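Local coordinates for M152 protein (Murid herpesvirus 1, PDB 4G59), which is an MHC class I-like viral membrane glycoprotein that probably helps the virus to evade immune recognition of infected cells, at residues B[37-42]-B[72-77]; B[45-50]-B[59-64]; B[65-70]-B[165-170]. All coordinates share one frame; numbering follows the deposited sequence.

Interaction 1. Residues B[37-42]-B[72-77]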
loop_
_atom_site.group_PDB
_atom_site.type_symbol
_atom_site.label_atom_id
_atom_site.label_comp_id
_atom_site.label_asym_id
_atom_site.label_seq_id
_atom_site.Cartn_x
_atom_site.Cartn_y
_atom_site.Cartn_z
ATOM N N HIS B 37 12.161 -1.606 -3.991
ATOM C CA HIS B 37 12.354 -0.925 -5.270
ATOM C C HIS B 37 11.277 -1.376 -6.273
ATOM O O HIS B 37 10.819 -2.527 -6.244
ATOM C CB HIS B 37 13.752 -1.221 -5.845
ATOM C CG HIS B 37 14.888 -0.876 -4.925
ATOM N ND1 HIS B 37 15.245 0.426 -4.626
ATOM C CD2 HIS B 37 15.779 -1.668 -4.278
ATOM C CE1 HIS B 37 16.297 0.416 -3.826
ATOM N NE2 HIS B 37 16.638 -0.840 -3.595
ATOM N N SER B 38 10.876 -0.470 -7.160
ATOM C CA SER B 38 9.878 -0.807 -8.171
ATOM C C SER B 38 9.988 0.102 -9.376
ATOM O O SER B 38 10.326 1.287 -9.253
ATOM C CB SER B 38 8.471 -0.668 -7.617
ATOM O OG SER B 38 8.240 0.693 -7.323
ATOM N N ILE B 39 9.706 -0.459 -10.548
ATOM C CA ILE B 39 9.594 0.354 -11.762
ATOM C C ILE B 39 8.183 0.213 -12.339
ATOM O O ILE B 39 7.595 -0.883 -12.302
ATOM C CB ILE B 39 10.579 -0.104 -12.826
ATOM C CG1 ILE B 39 11.999 -0.108 -12.274
ATOM C CG2 ILE B 39 10.466 0.774 -14.060
ATOM C CD1 ILE B 39 12.924 -1.027 -13.040
ATOM N N ASN B 40 7.641 1.310 -12.872
ATOM C CA ASN B 40 6.389 1.228 -13.605
ATOM C C ASN B 40 6.375 2.231 -14.748
ATOM O O ASN B 40 7.219 3.130 -14.803
ATOM C CB ASN B 40 5.178 1.401 -12.670
ATOM C CG ASN B 40 5.096 2.796 -12.067
ATOM O OD1 ASN B 40 4.461 3.701 -12.642
ATOM N ND2 ASN B 40 5.726 2.985 -10.892
ATOM N N LEU B 41 5.441 2.054 -15.673
ATOM C CA LEU B 41 5.275 2.957 -16.806
ATOM C C LEU B 41 4.054 3.787 -16.482
ATOM O O LEU B 41 3.375 3.469 -15.518
ATOM C CB LEU B 41 5.090 2.152 -18.096
ATOM C CG LEU B 41 6.361 1.417 -18.497
ATOM C CD1 LEU B 41 6.162 0.628 -19.784
ATOM C CD2 LEU B 41 7.480 2.438 -18.687
ATOM N N GLU B 42 3.771 4.828 -17.258
ATOM C CA GLU B 42 2.760 5.802 -16.864
ATOM C C GLU B 42 1.341 5.227 -16.692
ATOM O O GLU B 42 0.605 5.653 -15.803
ATOM C CB GLU B 42 2.747 7.002 -17.815
ATOM C CG GLU B 42 1.949 8.184 -17.287
ATOM C CD GLU B 42 1.846 9.311 -18.290
ATOM O OE1 GLU B 42 2.479 9.215 -19.363
ATOM O OE2 GLU B 42 1.133 10.294 -18.010
ATOM N N ALA B 72 21.716 -1.510 -11.154
ATOM C CA ALA B 72 22.781 -0.606 -10.746
ATOM C C ALA B 72 22.215 0.715 -10.206
ATOM O O ALA B 72 22.766 1.279 -9.275
ATOM C CB ALA B 72 23.778 -0.366 -11.882
ATOM N N PHE B 73 21.119 1.204 -10.780
ATOM C CA PHE B 73 20.493 2.438 -10.299
ATOM C C PHE B 73 19.992 2.264 -8.865
ATOM O O PHE B 73 20.193 3.133 -8.001
ATOM C CB PHE B 73 19.338 2.847 -11.231
ATOM C CG PHE B 73 18.606 4.113 -10.801
ATOM C CD1 PHE B 73 19.103 5.367 -11.118
ATOM C CD2 PHE B 73 17.409 4.039 -10.090
ATOM C CE1 PHE B 73 18.428 6.536 -10.722
ATOM C CE2 PHE B 73 16.720 5.215 -9.697
ATOM C CZ PHE B 73 17.234 6.449 -10.018
ATOM N N PHE B 74 19.353 1.126 -8.613
ATOM C CA PHE B 74 18.809 0.837 -7.294
ATOM C C PHE B 74 19.902 0.580 -6.282
ATOM O O PHE B 74 19.754 0.934 -5.107
ATOM C CB PHE B 74 17.866 -0.366 -7.333
ATOM C CG PHE B 74 16.552 -0.083 -7.996
ATOM C CD1 PHE B 74 15.847 1.082 -7.705
ATOM C CD2 PHE B 74 16.015 -0.991 -8.912
ATOM C CE1 PHE B 74 14.624 1.345 -8.314
ATOM C CE2 PHE B 74 14.788 -0.747 -9.522
ATOM C CZ PHE B 74 14.100 0.427 -9.230
ATOM N N VAL B 75 20.982 -0.068 -6.726
ATOM C CA VAL B 75 22.166 -0.224 -5.878
ATOM C C VAL B 75 22.681 1.148 -5.468
ATOM O O VAL B 75 23.055 1.353 -4.310
ATOM C CB VAL B 75 23.261 -1.090 -6.547
ATOM C CG1 VAL B 75 24.620 -0.875 -5.880
ATOM C CG2 VAL B 75 22.865 -2.551 -6.476
ATOM N N GLU B 76 22.648 2.097 -6.401
ATOM C CA GLU B 76 23.047 3.464 -6.079
ATOM C C GLU B 76 22.099 4.095 -5.077
ATOM O O GLU B 76 22.552 4.740 -4.135
ATOM C CB GLU B 76 23.160 4.336 -7.330
ATOM C CG GLU B 76 23.329 5.845 -7.058
ATOM C CD GLU B 76 24.593 6.209 -6.259
ATOM O OE1 GLU B 76 25.480 5.345 -6.100
ATOM O OE2 GLU B 76 24.695 7.365 -5.786
ATOM N N GLN B 77 20.788 3.905 -5.260
ATOM C CA GLN B 77 19.823 4.493 -4.323
ATOM C C GLN B 77 20.039 3.945 -2.919
ATOM O O GLN B 77 19.863 4.662 -1.946
ATOM C CB GLN B 77 18.364 4.269 -4.751
ATOM C CG GLN B 77 17.979 4.832 -6.118
ATOM C CD GLN B 77 18.376 6.283 -6.329
ATOM O OE1 GLN B 77 18.052 7.165 -5.528
ATOM N NE2 GLN B 77 19.064 6.540 -7.434
#
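His37 and Phe74 form a buried aromatic contact between a strand of the sheet platform and a helix lying over it. The strand is 34-40 and the helix is 68-89. This is the helix-on-sheet layering of the MHC class I-like fold. The axes of strand 37-40 and helix 72-77 come within 10.0 Å, at 136° between their directions.

The two rings are nearly parallel, with planes 27° apart, but they are slid past each other and barely overlap. Their centroids are 4.4 Å apart. The slide puts the CB of each residue over the ring of the other, giving two CH-pi contacts. His37 CB lies 3.5 Å from the centroid of the Phe74 ring. Phe74 CB lies 3.7 Å from the centroid of the His37 imidazole. Phe74 CG is anti to the carbonyl carbon (chi1 -72°), which places it over one face of the imidazole.

The imidazole is also held by polar partners. Its ND1 is hydrogen-bonded to Ser27 OG on strand 22-31, and its NE2 to Glu78 OE1 one turn further along the helix. Both ring nitrogens are thus satisfied, and these bonds probably help to fix the rotation of the ring against Phe74.

Gln77 touches the strand only lightly, through CB near His37 CE1. Its amide turns away to Tyr99 and Ser152. The Ser38 carbonyl and Ile39 reach the far end of the phenyl ring, near its plane. There the Ser38 carbonyl O is 3.9 Å from Phe74 CZ, and Ile39 CG1 touches the same CZ at 3.7 Å.

Interaction 2. Residues B[45-50]-B[59-64]. With NAG (2-acetamido-2-deoxy-beta-D-glucopyranose), chain E.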
loop_
_atom_site.group_PDB
_atom_site.type_symbol
_atom_site.label_atom_id
_atom_site.label_comp_id
_atom_site.label_asym_id
_atom_site.label_seq_id
_atom_site.Cartn_x
_atom_site.Cartn_y
_atom_site.Cartn_z
ATOM N N SER B 45 0.825 -0.817 -13.691
ATOM C CA SER B 45 1.106 -1.039 -12.271
ATOM C C SER B 45 2.576 -1.458 -12.226
ATOM O O SER B 45 3.271 -1.295 -13.231
ATOM C CB SER B 45 0.197 -2.131 -11.728
ATOM O OG SER B 45 0.322 -3.298 -12.509
ATOM N N ASP B 46 3.090 -1.983 -11.122
ATOM C CA ASP B 46 4.526 -2.286 -11.142
ATOM C C ASP B 46 4.860 -3.421 -12.091
ATOM O O ASP B 46 4.232 -4.499 -12.062
ATOM C CB ASP B 46 5.106 -2.602 -9.763
ATOM C CG ASP B 46 4.823 -1.540 -8.743
ATOM O OD1 ASP B 46 4.649 -0.357 -9.108
ATOM O OD2 ASP B 46 4.775 -1.916 -7.552
ATOM N N ILE B 47 5.836 -3.166 -12.952
ATOM C CA ILE B 47 6.347 -4.197 -13.857
ATOM C C ILE B 47 7.528 -4.940 -13.201
ATOM O O ILE B 47 7.696 -6.169 -13.345
ATOM C CB ILE B 47 6.758 -3.578 -15.196
ATOM C CG1 ILE B 47 5.535 -2.928 -15.859
ATOM C CG2 ILE B 47 7.371 -4.608 -16.119
ATOM C CD1 ILE B 47 5.894 -1.940 -17.007
ATOM N N PHE B 48 8.343 -4.187 -12.463
ATOM C CA PHE B 48 9.421 -4.796 -11.697
ATOM C C PHE B 48 9.357 -4.319 -10.260
ATOM O O PHE B 48 9.149 -3.120 -9.999
ATOM C CB PHE B 48 10.768 -4.454 -12.302
ATOM C CG PHE B 48 11.924 -5.047 -11.558
ATOM C CD1 PHE B 48 12.226 -6.402 -11.687
ATOM C CD2 PHE B 48 12.721 -4.257 -10.733
ATOM C CE1 PHE B 48 13.305 -6.963 -11.001
ATOM C CE2 PHE B 48 13.787 -4.810 -10.047
ATOM C CZ PHE B 48 14.078 -6.166 -10.183
ATOM N N ARG B 49 9.520 -5.252 -9.325
ATOM C CA ARG B 49 9.505 -4.890 -7.916
ATOM C C ARG B 49 10.383 -5.801 -7.083
ATOM O O ARG B 49 10.382 -7.038 -7.243
ATOM C CB ARG B 49 8.079 -4.860 -7.338
ATOM C CG ARG B 49 8.026 -4.300 -5.904
ATOM C CD ARG B 49 6.751 -4.691 -5.163
ATOM N NE ARG B 49 5.524 -4.059 -5.669
ATOM C CZ ARG B 49 4.289 -4.369 -5.249
ATOM N NH1 ARG B 49 4.100 -5.317 -4.322
ATOM N NH2 ARG B 49 3.231 -3.738 -5.765
ATOM N N ILE B 50 11.132 -5.176 -6.186
ATOM C CA ILE B 50 11.888 -5.900 -5.183
ATOM C C ILE B 50 11.308 -5.526 -3.839
ATOM O O ILE B 50 11.408 -4.356 -3.428
ATOM C CB ILE B 50 13.370 -5.488 -5.166
ATOM C CG1 ILE B 50 13.943 -5.465 -6.583
ATOM C CG2 ILE B 50 14.157 -6.426 -4.257
ATOM C CD1 ILE B 50 15.398 -5.080 -6.662
ATOM N N PHE B 59 7.503 -10.355 -14.379
ATOM C CA PHE B 59 6.675 -11.172 -15.240
ATOM C C PHE B 59 7.541 -12.140 -16.038
ATOM O O PHE B 59 8.705 -11.840 -16.304
ATOM C CB PHE B 59 5.778 -10.267 -16.092
ATOM C CG PHE B 59 4.784 -9.494 -15.259
ATOM C CD1 PHE B 59 3.503 -9.995 -15.046
ATOM C CD2 PHE B 59 5.156 -8.316 -14.622
ATOM C CE1 PHE B 59 2.603 -9.312 -14.249
ATOM C CE2 PHE B 59 4.264 -7.635 -13.814
ATOM C CZ PHE B 59 2.992 -8.125 -13.626
ATOM N N PRO B 60 6.988 -13.317 -16.383
ATOM C CA PRO B 60 7.780 -14.418 -16.953
ATOM C C PRO B 60 8.414 -14.075 -18.296
ATOM O O PRO B 60 9.371 -14.749 -18.697
ATOM C CB PRO B 60 6.752 -15.559 -17.111
ATOM C CG PRO B 60 5.399 -14.882 -17.108
ATOM C CD PRO B 60 5.573 -13.686 -16.195
ATOM N N TRP B 61 7.887 -13.055 -18.973
ATOM C CA TRP B 61 8.475 -12.571 -20.218
ATOM C C TRP B 61 9.609 -11.577 -19.995
ATOM O O TRP B 61 10.128 -11.016 -20.972
ATOM C CB TRP B 61 7.418 -11.916 -21.130
ATOM C CG TRP B 61 6.391 -11.096 -20.404
ATOM C CD1 TRP B 61 5.165 -11.519 -19.996
ATOM C CD2 TRP B 61 6.496 -9.716 -20.006
ATOM N NE1 TRP B 61 4.497 -10.496 -19.367
ATOM C CE2 TRP B 61 5.288 -9.377 -19.360
ATOM C CE3 TRP B 61 7.490 -8.741 -20.128
ATOM C CZ2 TRP B 61 5.044 -8.092 -18.833
ATOM C CZ3 TRP B 61 7.243 -7.447 -19.595
ATOM C CH2 TRP B 61 6.029 -7.148 -18.958
ATOM N N MET B 62 9.980 -11.321 -18.739
ATOM C CA MET B 62 11.134 -10.455 -18.464
ATOM C C MET B 62 12.331 -11.300 -18.048
ATOM O O MET B 62 12.217 -12.175 -17.182
ATOM C CB MET B 62 10.860 -9.480 -17.318
ATOM C CG MET B 62 9.793 -8.441 -17.550
ATOM S SD MET B 62 9.369 -7.585 -16.005
ATOM C CE MET B 62 10.939 -6.722 -15.745
ATOM N N ASN B 63 13.492 -10.977 -18.600
ATOM C CA ASN B 63 14.719 -11.575 -18.122
ATOM C C ASN B 63 15.292 -10.576 -17.127
ATOM O O ASN B 63 15.769 -9.507 -17.509
ATOM C CB ASN B 63 15.696 -11.806 -19.274
ATOM C CG ASN B 63 16.993 -12.444 -18.816
ATOM O OD1 ASN B 63 17.172 -12.737 -17.634
ATOM N ND2 ASN B 63 17.907 -12.662 -19.754
ATOM N N VAL B 64 15.239 -10.930 -15.848
ATOM C CA VAL B 64 15.735 -10.059 -14.778
ATOM C C VAL B 64 17.254 -9.842 -14.846
ATOM O O VAL B 64 17.748 -8.731 -14.602
ATOM C CB VAL B 64 15.290 -10.575 -13.380
ATOM C CG1 VAL B 64 15.643 -12.052 -13.212
ATOM C CG2 VAL B 64 15.894 -9.734 -12.266
HETATM C C1 NAG E . 19.066 -13.329 -19.522
HETATM C C2 NAG E . 20.510 -13.276 -19.039
HETATM C C3 NAG E . 21.294 -14.420 -19.663
HETATM C C4 NAG E . 20.588 -15.715 -19.306
HETATM C C5 NAG E . 19.160 -15.642 -19.829
HETATM C C6 NAG E . 18.411 -16.942 -19.570
HETATM C C7 NAG E . 22.100 -11.909 -20.266
HETATM C C8 NAG E . 22.627 -10.531 -20.538
HETATM N N2 NAG E . 21.107 -12.001 -19.386
HETATM O O3 NAG E . 22.605 -14.439 -19.150
HETATM O O4 NAG E . 21.258 -16.804 -19.898
HETATM O O5 NAG E . 18.505 -14.579 -19.172
HETATM O O6 NAG E . 17.089 -16.828 -20.047
HETATM O O7 NAG E . 22.578 -12.884 -20.845
#
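The Phe59 ring turns its edge to the backbone of Asp46 and Ile47. Near its plane, Phe59 CE2 is 3.6 Å from the carbonyl O of Asp46. The adjoining Phe59 CD2 is equally close to the carbonyl O of Ile47. One face of the Trp61 indole carries Phe59 CB, 3.3 Å above the plane and offset toward the rim. Ile47 approaches that indole obliquely, with CG2 4.0 Å from Trp61 CH2. The Phe48 ring is also met obliquely, by Met62 CE and by Val64 CG2, the latter 4.0 Å from Phe48 CE1.

Met62 fills the middle of the contact. Its SD lies 3.6 Å from Ile47 CG2, and the two side chains cross at about a right angle. A bend at chi3 (67°) places CE near Phe48 CB.

The segment 45-50 leads into strand 48-50 of the MHC-like platform sheet. Two residues here, Ile47 and Phe48, stand against the single Ile39 of strand 34-40, a classic beta bulge. The segment 59-64 lies in the loop that runs from strand 56-57 to helix 68-89, and it opens with a type I turn from Phe59 to Met62.

Away from the apolar core, Arg49 grips Asp46 side-on. NE and NH2 both bond to OD2 in the guanidinium plane, with Arg49 NE 2.9 Å from Asp46 OD2. Arg49 NH1 makes a second salt bridge, to Glu51. On the other segment Asn63, poorly ordered here, bears an N-linked sugar: its ND2 is bonded covalently to NAG C1 at 1.4 Å.

Interaction 3. Residues B[65-70]-B[165-170]. With NAG (2-acetamido-2-deoxy-beta-D-glucopyranose), chain E.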
loop_
_atom_site.group_PDB
_atom_site.type_symbol
_atom_site.label_atom_id
_atom_site.label_comp_id
_atom_site.label_asym_id
_atom_site.label_seq_id
_atom_site.Cartn_x
_atom_site.Cartn_y
_atom_site.Cartn_z
ATOM N N SER B 65 17.990 -10.889 -15.214
ATOM C CA SER B 65 19.432 -10.770 -15.400
ATOM C C SER B 65 19.830 -9.664 -16.396
ATOM O O SER B 65 20.896 -9.062 -16.271
ATOM C CB SER B 65 20.032 -12.122 -15.793
ATOM O OG SER B 65 20.120 -12.979 -14.667
ATOM N N GLU B 66 18.952 -9.382 -17.358
ATOM C CA GLU B 66 19.186 -8.352 -18.367
ATOM C C GLU B 66 18.901 -6.947 -17.850
ATOM O O GLU B 66 18.966 -5.982 -18.607
ATOM C CB GLU B 66 18.324 -8.621 -19.606
ATOM C CG GLU B 66 19.099 -9.037 -20.844
ATOM C CD GLU B 66 18.204 -9.587 -21.938
ATOM O OE1 GLU B 66 17.467 -10.559 -21.671
ATOM O OE2 GLU B 66 18.242 -9.045 -23.062
ATOM N N LEU B 67 18.576 -6.830 -16.567
ATOM C CA LEU B 67 18.215 -5.533 -15.992
ATOM C C LEU B 67 19.409 -4.933 -15.235
ATOM O O LEU B 67 19.276 -4.459 -14.101
ATOM C CB LEU B 67 16.987 -5.665 -15.083
ATOM C CG LEU B 67 15.569 -5.655 -15.679
ATOM C CD1 LEU B 67 15.397 -6.669 -16.778
ATOM C CD2 LEU B 67 14.519 -5.908 -14.608
ATOM N N ALA B 68 20.573 -4.950 -15.883
ATOM C CA ALA B 68 21.825 -4.476 -15.285
ATOM C C ALA B 68 21.803 -3.004 -14.877
ATOM O O ALA B 68 22.208 -2.654 -13.770
ATOM C CB ALA B 68 23.000 -4.750 -16.232
ATOM N N GLN B 69 21.358 -2.143 -15.781
ATOM C CA GLN B 69 21.382 -0.702 -15.544
ATOM C C GLN B 69 20.444 -0.304 -14.406
ATOM O O GLN B 69 20.855 0.393 -13.474
ATOM C CB GLN B 69 21.043 0.063 -16.823
ATOM C CG GLN B 69 22.063 -0.069 -17.943
ATOM C CD GLN B 69 22.116 -1.455 -18.555
ATOM O OE1 GLN B 69 21.112 -2.176 -18.597
ATOM N NE2 GLN B 69 23.293 -1.841 -19.033
ATOM N N GLU B 70 19.195 -0.760 -14.471
ATOM C CA GLU B 70 18.233 -0.454 -13.413
ATOM C C GLU B 70 18.664 -1.019 -12.061
ATOM O O GLU B 70 18.577 -0.317 -11.047
ATOM C CB GLU B 70 16.791 -0.861 -13.783
ATOM C CG GLU B 70 16.650 -2.082 -14.668
ATOM C CD GLU B 70 16.717 -1.782 -16.158
ATOM O OE1 GLU B 70 15.969 -0.916 -16.642
ATOM O OE2 GLU B 70 17.505 -2.446 -16.855
ATOM N N GLN B 165 15.128 3.043 -23.246
ATOM C CA GLN B 165 13.970 3.320 -24.082
ATOM C C GLN B 165 13.604 2.068 -24.877
ATOM O O GLN B 165 12.434 1.713 -24.990
ATOM C CB GLN B 165 14.251 4.485 -25.034
ATOM C CG GLN B 165 13.188 4.686 -26.104
ATOM C CD GLN B 165 11.971 5.443 -25.599
ATOM O OE1 GLN B 165 11.998 6.094 -24.542
ATOM N NE2 GLN B 165 10.890 5.367 -26.359
ATOM N N LYS B 166 14.609 1.377 -25.398
ATOM C CA LYS B 166 14.331 0.192 -26.194
ATOM C C LYS B 166 13.752 -0.915 -25.318
ATOM O O LYS B 166 12.724 -1.516 -25.656
ATOM C CB LYS B 166 15.592 -0.305 -26.885
ATOM C CG LYS B 166 15.327 -1.363 -27.920
ATOM C CD LYS B 166 16.617 -1.994 -28.389
ATOM C CE LYS B 166 16.385 -2.921 -29.561
ATOM N NZ LYS B 166 17.261 -4.118 -29.466
ATOM N N ARG B 167 14.404 -1.174 -24.189
ATOM C CA ARG B 167 13.995 -2.278 -23.336
ATOM C C ARG B 167 12.598 -2.052 -22.762
ATOM O O ARG B 167 11.771 -2.977 -22.738
ATOM C CB ARG B 167 15.016 -2.541 -22.225
ATOM C CG ARG B 167 14.508 -3.489 -21.167
ATOM C CD ARG B 167 15.614 -4.190 -20.409
ATOM N NE ARG B 167 16.512 -3.250 -19.755
ATOM C CZ ARG B 167 17.834 -3.308 -19.837
ATOM N NH1 ARG B 167 18.401 -4.272 -20.545
ATOM N NH2 ARG B 167 18.581 -2.406 -19.214
ATOM N N TRP B 168 12.316 -0.825 -22.327
ATOM C CA TRP B 168 11.016 -0.562 -21.713
ATOM C C TRP B 168 9.889 -0.384 -22.731
ATOM O O TRP B 168 8.728 -0.637 -22.422
ATOM C CB TRP B 168 11.110 0.566 -20.674
ATOM C CG TRP B 168 11.888 0.079 -19.500
ATOM C CD1 TRP B 168 13.232 0.200 -19.298
ATOM C CD2 TRP B 168 11.385 -0.689 -18.401
ATOM N NE1 TRP B 168 13.591 -0.425 -18.129
ATOM C CE2 TRP B 168 12.476 -0.979 -17.557
ATOM C CE3 TRP B 168 10.116 -1.149 -18.044
ATOM C CZ2 TRP B 168 12.335 -1.724 -16.379
ATOM C CZ3 TRP B 168 9.974 -1.884 -16.867
ATOM C CH2 TRP B 168 11.078 -2.169 -16.054
ATOM N N THR B 169 10.231 0.022 -23.953
ATOM C CA THR B 169 9.234 0.061 -25.027
ATOM C C THR B 169 8.813 -1.364 -25.358
ATOM O O THR B 169 7.637 -1.648 -25.549
ATOM C CB THR B 169 9.762 0.786 -26.270
ATOM O OG1 THR B 169 9.924 2.178 -25.960
ATOM C CG2 THR B 169 8.802 0.611 -27.456
ATOM N N SER B 170 9.784 -2.263 -25.376
ATOM C CA SER B 170 9.548 -3.688 -25.594
ATOM C C SER B 170 8.670 -4.298 -24.486
ATOM O O SER B 170 7.780 -5.122 -24.747
ATOM C CB SER B 170 10.900 -4.393 -25.695
ATOM O OG SER B 170 10.783 -5.777 -25.441
HETATM C C1 NAG E . 19.066 -13.329 -19.522
HETATM C C2 NAG E . 20.510 -13.276 -19.039
HETATM C C3 NAG E . 21.294 -14.420 -19.663
HETATM C C4 NAG E . 20.588 -15.715 -19.306
HETATM C C5 NAG E . 19.160 -15.642 -19.829
HETATM C C6 NAG E . 18.411 -16.942 -19.570
HETATM C C7 NAG E . 22.100 -11.909 -20.266
HETATM C C8 NAG E . 22.627 -10.531 -20.538
HETATM N N2 NAG E . 21.107 -12.001 -19.386
HETATM O O3 NAG E . 22.605 -14.439 -19.150
HETATM O O4 NAG E . 21.258 -16.804 -19.898
HETATM O O5 NAG E . 18.505 -14.579 -19.172
HETATM O O6 NAG E . 17.089 -16.828 -20.047
HETATM O O7 NAG E . 22.578 -12.884 -20.845
#
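Bends in two side chains bring Arg167 and Glu70 together. In Arg167 CG is anti to the backbone N (chi1 169°), and the bend at chi3 swings NE toward Glu70. In Glu70 chi2 of -87° turns CD out of line with the chain. The two side chains meet tip to tip. They form a salt bridge, with Glu70 OE2 2.6 Å from Arg167 NH2. The carboxylate and guanidinium planes are 75° apart, so this is not a flat, two-pronged pairing.

The same nitrogen serves a second acceptor. Arg167 NH2 donates to Gln69 OE1 at 2.6 Å, and this oxygen lies at the edge of the guanidinium, near its plane. Glu66 O and Leu67 CA lie over one face of the group. The Glu66 carbonyl is close to NH1, but the angle is too poor for a hydrogen bond.

The other carboxylate oxygen of Glu70 is held by Trp168. NE1 donates to Glu70 OE1 at 2.8 Å, and OE1 sits at the edge of the indole, in its plane. The oxygen is met on its syn side, well out of the carboxylate plane. Each oxygen of this buried carboxylate thus has its own partner, and the nearby guanidinium probably stabilises its negative charge.

Ser65 and Glu66 border the sugar on Asn63. Ser65 CB is 3.5 Å from NAG C2, and Glu66 CG is 3.8 Å from NAG C8. Glu66 OE1 is hydrogen-bonded to Asn63 ND2.

Leu67 holds the N-cap position of helix 68-89. The bonds of Gln69 and Glu70 to Arg167 and Trp168 tie the start of that helix to helix 161-178, the longest of the later helices on the MHC-like platform. Beneath them, Glu70 and Trp168 both touch Ile39 of strand 34-40.

Interactions 1 and 2 share the platform sheet, where strands 34-40 and 48-50 are neighbours. Probable hydrogen bonds join them, from Ile39 N to Phe48 O at 2.8 Å and from Ile50 N to His37 O at 2.7 Å. Interactions 1 and 3 both use helix 68-89, and their centres are about 11 Å apart. Ile39 CD1 meets Trp168 CZ2 at 3.5 Å. Interaction 2 packs against interaction 3 through Phe48 CD1 and Leu67 CD2, 3.7 Å apart, and through Ile47 CG2 and Trp168 CZ3, 3.8 Å apart. The sugar is attached at Asn63 in interaction 2 and lies against Ser65 and Glu66 of interaction 3. It marks no binding pocket.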